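Local structure of NUDIX hydrolase (Nitrosomonas europaea, 2B0V) at residues 19-24 and 115-120; 85-90 and 145-150. The protein belongs to the NudJ branch of the Nudix hydrolases and probably removes phosphate from nucleoside di- and triphosphates and thiamine diphosphate with the help of magnesium. All coordinates share one frame; numbering follows the deposited sequence. Where two conformers were deposited one is given.

Contact 1. Residues 19-24 and 115-120; sequences DKYLLV and DEIRAK
Ile117 sets its CD1 methyl between two side chains of the strand, Tyr21 and Leu23, and carries nearly all of the contact from the helix side. That methyl lies 3.7 Å from Tyr21 CD2, meeting the ring obliquely, and 3.7 Å from Leu23 CD1. One carbon further back, Ile117 CG1 comes even closer, at 3.6 Å from Leu23 CD1. The isoleucine runs across the tyrosine at about a right angle. With chi1 at -65° CG1 stands anti to the carbonyl carbon, and the extended chi2 (164°) carries CD1 on to the strand. Tyr21 and Leu23, two residues apart on strand 20-26, both aim their CB atoms at the helix.

Behind them, Tyr21 and Leu23 make backbone hydrogen bonds with Phe112 and Ala110 of strand 106-113. That strand leads directly into helix 114-119, which packs through Ile117 on strand 20-26, the neighbour of strand 106-113 in the sheet. Phe112 and Ile133, the latter from helix 128-137, also touch Ile117, while the Ile117 carbonyl accepts a bond from His124 NE2.

All three touching residues are buried, and no hydrogen bond or salt bridge spans the segments. Across them the helix is held against the sheet by hydrocarbon contacts.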
loop_
_atom_site.group_PDB
_atom_site.type_symbol
_atom_site.label_atom_id
_atom_site.label_comp_id
_atom_site.label_asym_id
_atom_site.label_seq_id
_atom_site.Cartn_x
_atom_site.Cartn_y
_atom_site.Cartn_z
ATOM N N ASP A 19 1.407 2.957 -16.805
ATOM C CA ASP A 19 1.587 1.489 -16.778
ATOM C C ASP A 19 2.751 1.028 -15.883
ATOM O O ASP A 19 3.160 -0.122 -15.946
ATOM C CB ASP A 19 1.692 0.896 -18.206
ATOM C CG ASP A 19 0.589 1.404 -19.121
ATOM O OD1 ASP A 19 -0.594 1.178 -18.806
ATOM O OD2 ASP A 19 0.905 2.059 -20.129
ATOM N N LYS A 20 3.242 1.921 -15.024
ATOM C CA LYS A 20 4.173 1.541 -13.953
ATOM C C LYS A 20 3.595 1.834 -12.578
ATOM O O LYS A 20 2.763 2.751 -12.422
ATOM C CB LYS A 20 5.486 2.285 -14.106
ATOM C CG LYS A 20 6.158 2.031 -15.449
ATOM C CD LYS A 20 7.561 2.498 -15.404
ATOM C CE LYS A 20 8.265 2.338 -16.757
ATOM N NZ LYS A 20 7.542 3.176 -17.758
ATOM N N TYR A 21 4.021 1.056 -11.587
ATOM C CA TYR A 21 3.479 1.179 -10.229
ATOM C C TYR A 21 4.570 1.570 -9.249
ATOM O O TYR A 21 5.652 1.000 -9.278
ATOM C CB TYR A 21 2.865 -0.141 -9.771
ATOM C CG TYR A 21 1.691 -0.577 -10.609
ATOM C CD1 TYR A 21 0.397 -0.246 -10.228
ATOM C CD2 TYR A 21 1.878 -1.319 -11.778
ATOM C CE1 TYR A 21 -0.706 -0.644 -10.996
ATOM C CE2 TYR A 21 0.787 -1.729 -12.558
ATOM C CZ TYR A 21 -0.495 -1.386 -12.165
ATOM O OH TYR A 21 -1.566 -1.790 -12.937
ATOM N N LEU A 22 4.266 2.531 -8.358
ATOM C CA LEU A 22 5.193 2.900 -7.301
ATOM C C LEU A 22 5.120 1.876 -6.159
ATOM O O LEU A 22 4.090 1.787 -5.450
ATOM C CB LEU A 22 4.848 4.301 -6.732
ATOM C CG LEU A 22 5.845 4.897 -5.737
ATOM C CD1 LEU A 22 7.274 5.023 -6.299
ATOM C CD2 LEU A 22 5.278 6.266 -5.253
ATOM N N LEU A 23 6.230 1.147 -5.962
ATOM C CA LEU A 23 6.322 0.092 -4.967
ATOM C C LEU A 23 7.517 0.332 -4.113
ATOM O O LEU A 23 8.412 1.123 -4.475
ATOM C CB LEU A 23 6.460 -1.283 -5.639
ATOM C CG LEU A 23 5.303 -1.740 -6.550
ATOM C CD1 LEU A 23 5.629 -3.100 -7.263
ATOM C CD2 LEU A 23 3.925 -1.790 -5.800
ATOM N N VAL A 24 7.588 -0.393 -3.014
ATOM C CA VAL A 24 8.768 -0.293 -2.168
ATOM C C VAL A 24 9.467 -1.634 -2.084
ATOM O O VAL A 24 8.808 -2.672 -2.080
ATOM C CB VAL A 24 8.448 0.234 -0.738
ATOM C CG1 VAL A 24 7.939 1.681 -0.786
ATOM C CG2 VAL A 24 7.472 -0.686 -0.021
ATOM N N ASP A 115 5.511 -6.431 -16.006
ATOM C CA ASP A 115 6.420 -7.550 -16.279
ATOM C C ASP A 115 7.421 -7.732 -15.141
ATOM O O ASP A 115 7.685 -8.863 -14.714
ATOM C CB ASP A 115 7.142 -7.386 -17.624
ATOM C CG ASP A 115 6.250 -7.757 -18.791
ATOM O OD1 ASP A 115 5.020 -7.900 -18.579
ATOM O OD2 ASP A 115 6.760 -7.919 -19.916
ATOM N N GLU A 116 7.964 -6.613 -14.660
ATOM C CA GLU A 116 8.962 -6.649 -13.600
ATOM C C GLU A 116 8.346 -7.158 -12.301
ATOM O O GLU A 116 8.960 -7.951 -11.556
ATOM C CB GLU A 116 9.574 -5.256 -13.385
ATOM C CG GLU A 116 10.438 -4.760 -14.597
ATOM C CD GLU A 116 10.780 -3.220 -14.630
ATOM O OE1 GLU A 116 10.124 -2.326 -14.026
ATOM O OE2 GLU A 116 11.769 -2.868 -15.320
ATOM N N ILE A 117 7.135 -6.679 -12.017
ATOM C CA ILE A 117 6.441 -7.104 -10.799
ATOM C C ILE A 117 6.178 -8.609 -10.852
ATOM O O ILE A 117 6.476 -9.349 -9.898
ATOM C CB ILE A 117 5.118 -6.310 -10.629
ATOM C CG1 ILE A 117 5.433 -4.824 -10.407
ATOM C CG2 ILE A 117 4.306 -6.812 -9.434
ATOM C CD1 ILE A 117 4.205 -3.901 -10.628
ATOM N N ARG A 118 5.668 -9.099 -11.987
ATOM C CA ARG A 118 5.398 -10.539 -12.115
ATOM C C ARG A 118 6.665 -11.366 -11.961
ATOM O O ARG A 118 6.636 -12.399 -11.302
ATOM C CB ARG A 118 4.683 -10.888 -13.427
ATOM C CG ARG A 118 3.296 -10.342 -13.555
ATOM C CD ARG A 118 2.674 -10.764 -14.896
ATOM N NE ARG A 118 1.357 -10.169 -15.108
ATOM C CZ ARG A 118 0.910 -9.672 -16.266
ATOM N NH1 ARG A 118 1.663 -9.676 -17.367
ATOM N NH2 ARG A 118 -0.313 -9.157 -16.319
ATOM N N ALA A 119 7.802 -10.876 -12.485
ATOM C CA ALA A 119 9.044 -11.655 -12.446
ATOM C C ALA A 119 9.635 -11.680 -11.036
ATOM O O ALA A 119 10.514 -12.475 -10.731
ATOM C CB ALA A 119 10.044 -11.091 -13.456
ATOM N N LYS A 120 9.128 -10.800 -10.177
ATOM C CA LYS A 120 9.616 -10.696 -8.806
ATOM C C LYS A 120 8.644 -11.332 -7.809
ATOM O O LYS A 120 8.733 -11.080 -6.613
ATOM C CB LYS A 120 9.894 -9.232 -8.468
ATOM C CG LYS A 120 11.280 -8.823 -8.915
ATOM C CD LYS A 120 11.574 -7.411 -8.452
ATOM C CE LYS A 120 13.050 -7.170 -8.448
ATOM N NZ LYS A 120 13.610 -7.330 -9.797
#

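Contact 2. Residues 85-90 and 145-150; sequences LRFTFS and DILQYY. With NA (sodium ion), chain C.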
loop_
_atom_site.group_PDB
_atom_site.type_symbol
_atom_site.label_atom_id
_atom_site.label_comp_id
_atom_site.label_asym_id
_atom_site.label_seq_id
_atom_site.Cartn_x
_atom_site.Cartn_y
_atom_site.Cartn_z
ATOM N N LEU A 85 -6.932 -7.021 7.711
ATOM C CA LEU A 85 -7.950 -6.442 6.865
ATOM C C LEU A 85 -7.298 -5.244 6.155
ATOM O O LEU A 85 -7.078 -4.185 6.773
ATOM C CB LEU A 85 -9.141 -6.001 7.740
ATOM C CG LEU A 85 -10.391 -5.590 6.998
ATOM C CD1 LEU A 85 -11.004 -6.722 6.145
ATOM C CD2 LEU A 85 -11.412 -5.103 8.051
ATOM N N ARG A 86 -6.987 -5.430 4.861
ATOM C CA ARG A 86 -6.209 -4.460 4.119
ATOM C C ARG A 86 -7.116 -3.643 3.236
ATOM O O ARG A 86 -7.690 -4.171 2.274
ATOM C CB ARG A 86 -5.179 -5.151 3.214
ATOM C CG ARG A 86 -4.437 -4.167 2.268
ATOM C CD ARG A 86 -3.563 -4.954 1.219
ATOM N NE ARG A 86 -2.140 -4.864 1.565
ATOM C CZ ARG A 86 -1.120 -4.763 0.714
ATOM N NH1 ARG A 86 -1.290 -4.735 -0.592
ATOM N NH2 ARG A 86 0.108 -4.643 1.204
ATOM N N PHE A 87 -7.257 -2.353 3.560
ATOM C CA PHE A 87 -8.022 -1.432 2.686
ATOM C C PHE A 87 -7.080 -0.871 1.665
ATOM O O PHE A 87 -6.123 -0.221 2.055
ATOM C CB PHE A 87 -8.539 -0.267 3.507
ATOM C CG PHE A 87 -9.680 -0.646 4.436
ATOM C CD1 PHE A 87 -11.005 -0.293 4.114
ATOM C CD2 PHE A 87 -9.415 -1.362 5.627
ATOM C CE1 PHE A 87 -12.074 -0.662 4.974
ATOM C CE2 PHE A 87 -10.477 -1.741 6.505
ATOM C CZ PHE A 87 -11.800 -1.393 6.175
ATOM N N THR A 88 -7.393 -1.077 0.373
ATOM C CA THR A 88 -6.442 -0.698 -0.695
ATOM C C THR A 88 -7.097 0.419 -1.483
ATOM O O THR A 88 -8.275 0.325 -1.843
ATOM C CB THR A 88 -6.186 -1.899 -1.604
ATOM O OG1 THR A 88 -5.742 -2.996 -0.793
ATOM C CG2 THR A 88 -5.123 -1.550 -2.594
ATOM N N PHE A 89 -6.319 1.469 -1.740
ATOM C CA PHE A 89 -6.817 2.638 -2.478
ATOM C C PHE A 89 -5.962 2.892 -3.690
ATOM O O PHE A 89 -4.749 2.609 -3.660
ATOM C CB PHE A 89 -6.748 3.887 -1.584
ATOM C CG PHE A 89 -7.588 3.751 -0.365
ATOM C CD1 PHE A 89 -8.902 4.190 -0.379
ATOM C CD2 PHE A 89 -7.049 3.185 0.806
ATOM C CE1 PHE A 89 -9.694 4.051 0.771
ATOM C CE2 PHE A 89 -7.809 3.053 1.935
ATOM C CZ PHE A 89 -9.130 3.480 1.924
ATOM N N SER A 90 -6.543 3.504 -4.727
ATOM C CA SER A 90 -5.738 4.027 -5.835
ATOM C C SER A 90 -5.808 5.557 -5.807
ATOM O O SER A 90 -6.814 6.158 -5.361
ATOM C CB SER A 90 -6.262 3.477 -7.178
ATOM O OG SER A 90 -5.537 4.025 -8.253
ATOM N N ASP A 145 -16.269 7.465 -0.439
ATOM C CA ASP A 145 -17.293 7.748 0.573
ATOM C C ASP A 145 -18.126 6.531 1.008
ATOM O O ASP A 145 -19.091 6.669 1.785
ATOM C CB ASP A 145 -18.086 9.020 0.225
ATOM C CG ASP A 145 -19.111 8.803 -0.819
ATOM O OD1 ASP A 145 -19.073 7.773 -1.513
ATOM O OD2 ASP A 145 -20.005 9.689 -0.934
ATOM N N ILE A 146 -17.729 5.335 0.544
ATOM C CA ILE A 146 -18.141 4.111 1.221
ATOM C C ILE A 146 -17.778 4.192 2.716
ATOM O O ILE A 146 -18.544 3.703 3.594
ATOM C CB ILE A 146 -17.467 2.870 0.595
ATOM C CG1 ILE A 146 -18.136 2.572 -0.731
ATOM C CG2 ILE A 146 -17.705 1.668 1.498
ATOM C CD1 ILE A 146 -17.441 1.530 -1.603
ATOM N N LEU A 147 -16.634 4.817 2.992
ATOM C CA LEU A 147 -16.095 4.905 4.349
ATOM C C LEU A 147 -16.628 6.156 4.995
ATOM O O LEU A 147 -16.591 7.217 4.357
ATOM C CB LEU A 147 -14.568 5.007 4.274
ATOM C CG LEU A 147 -13.814 3.685 4.151
ATOM C CD1 LEU A 147 -12.374 3.966 3.703
ATOM C CD2 LEU A 147 -13.863 2.999 5.508
ATOM N N GLN A 148 -17.114 6.039 6.228
ATOM C CA GLN A 148 -17.547 7.230 6.987
ATOM C C GLN A 148 -16.751 7.261 8.261
ATOM O O GLN A 148 -16.899 6.342 9.077
ATOM C CB GLN A 148 -19.038 7.166 7.324
ATOM C CG GLN A 148 -19.455 8.444 8.126
ATOM C CD GLN A 148 -19.296 9.708 7.311
ATOM O OE1 GLN A 148 -19.956 9.882 6.284
ATOM N NE2 GLN A 148 -18.387 10.596 7.738
ATOM N N TYR A 149 -15.946 8.303 8.441
ATOM C CA TYR A 149 -15.104 8.430 9.629
ATOM C C TYR A 149 -15.750 9.425 10.574
ATOM O O TYR A 149 -16.300 10.427 10.146
ATOM C CB TYR A 149 -13.735 8.975 9.219
ATOM C CG TYR A 149 -12.764 9.184 10.353
ATOM C CD1 TYR A 149 -12.398 8.134 11.190
ATOM C CD2 TYR A 149 -12.176 10.459 10.574
ATOM C CE1 TYR A 149 -11.481 8.333 12.231
ATOM C CE2 TYR A 149 -11.245 10.651 11.608
ATOM C CZ TYR A 149 -10.911 9.605 12.419
ATOM O OH TYR A 149 -10.001 9.798 13.435
ATOM N N TYR A 150 -15.695 9.115 11.868
ATOM C CA TYR A 150 -16.183 10.039 12.906
ATOM C C TYR A 150 -15.019 10.335 13.807
ATOM O O TYR A 150 -14.501 9.458 14.503
ATOM C CB TYR A 150 -17.279 9.387 13.736
ATOM C CG TYR A 150 -18.562 9.132 12.994
ATOM C CD1 TYR A 150 -19.626 10.032 13.076
ATOM C CD2 TYR A 150 -18.731 7.982 12.220
ATOM C CE1 TYR A 150 -20.806 9.792 12.408
ATOM C CE2 TYR A 150 -19.903 7.742 11.572
ATOM C CZ TYR A 150 -20.929 8.647 11.654
ATOM O OH TYR A 150 -22.095 8.364 10.998
HETATM NA NA NA C . -19.370 10.907 4.253
HETATM O O HOH W 1 -20.061 8.753 3.243
HETATM O O HOH W 2 -17.058 9.847 4.064
HETATM O O HOH W 3 -18.207 12.700 5.621
HETATM O O HOH W 4 -19.017 12.030 2.225
#
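Phe87 and Phe89 of the strand both meet the loop 145-150 through one residue, Leu147. The loop reaches Leu147 from the end of a 3-10 segment at Asp145 and Ile146. There the carbonyl oxygen of Asp145 accepts a hydrogen bond from a water, 2.7 Å from Asp145 O, that also binds the sodium ion.

Leu147 comes next and turns its CB toward the strand, its two methyls dividing the rings between them. CD1 stands 3.7 Å from Phe89 CZ, near the plane of that ring and at its edge. CD2 lies looser against the other ring, 4.1 Å from Phe87 CE1 and oblique to it. Leu147 was modelled in two conformers, so this fit describes one of them. Its carbonyl turns back to the ion side, taking a hydrogen bond from a second sodium-bound water.

Gln148 is the protein ligand: OE1 sits 2.4 Å from the sodium, and four waters complete the five contacts seen. A bend at chi2 (64°) folds the chain so that NE2 can donate to Tyr149 O, 3.2 Å away, in a nearly straight bond (163°) that comes in above the carbonyl plane. NE2 also donates to a sodium-bound water, so both ends of the amide are engaged and its flip is settled.

On the same side of the strand as the rings, Ile48 of helix 48-60, the helix of the Nudix box, touches both phenylalanines. Between these two segments the loop rests on the strand through Leu147 alone, while its polar groups gather a hydrated cation.

Overall arrangement
Contacts 1 and 2 sit on opposite sides of the chain's centre, their own centres about 24 Å apart and their nearest atoms about 7 Å apart, yet both reach the same mixed sheet. Strand 8-17 bridges them, pairing with strand 20-26 of contact 1 and strand 82-96 of contact 2. The faces differ: Tyr21 packs on helix 128-137, whereas Phe87 and Phe89 lie on the side of helix 48-60, whose Nudix box probably supplies the magnesium site, as in relatives. The sodium of contact 2 is held by Gln148 and waters in the C-terminal loop, and is probably distinct from the magnesium site.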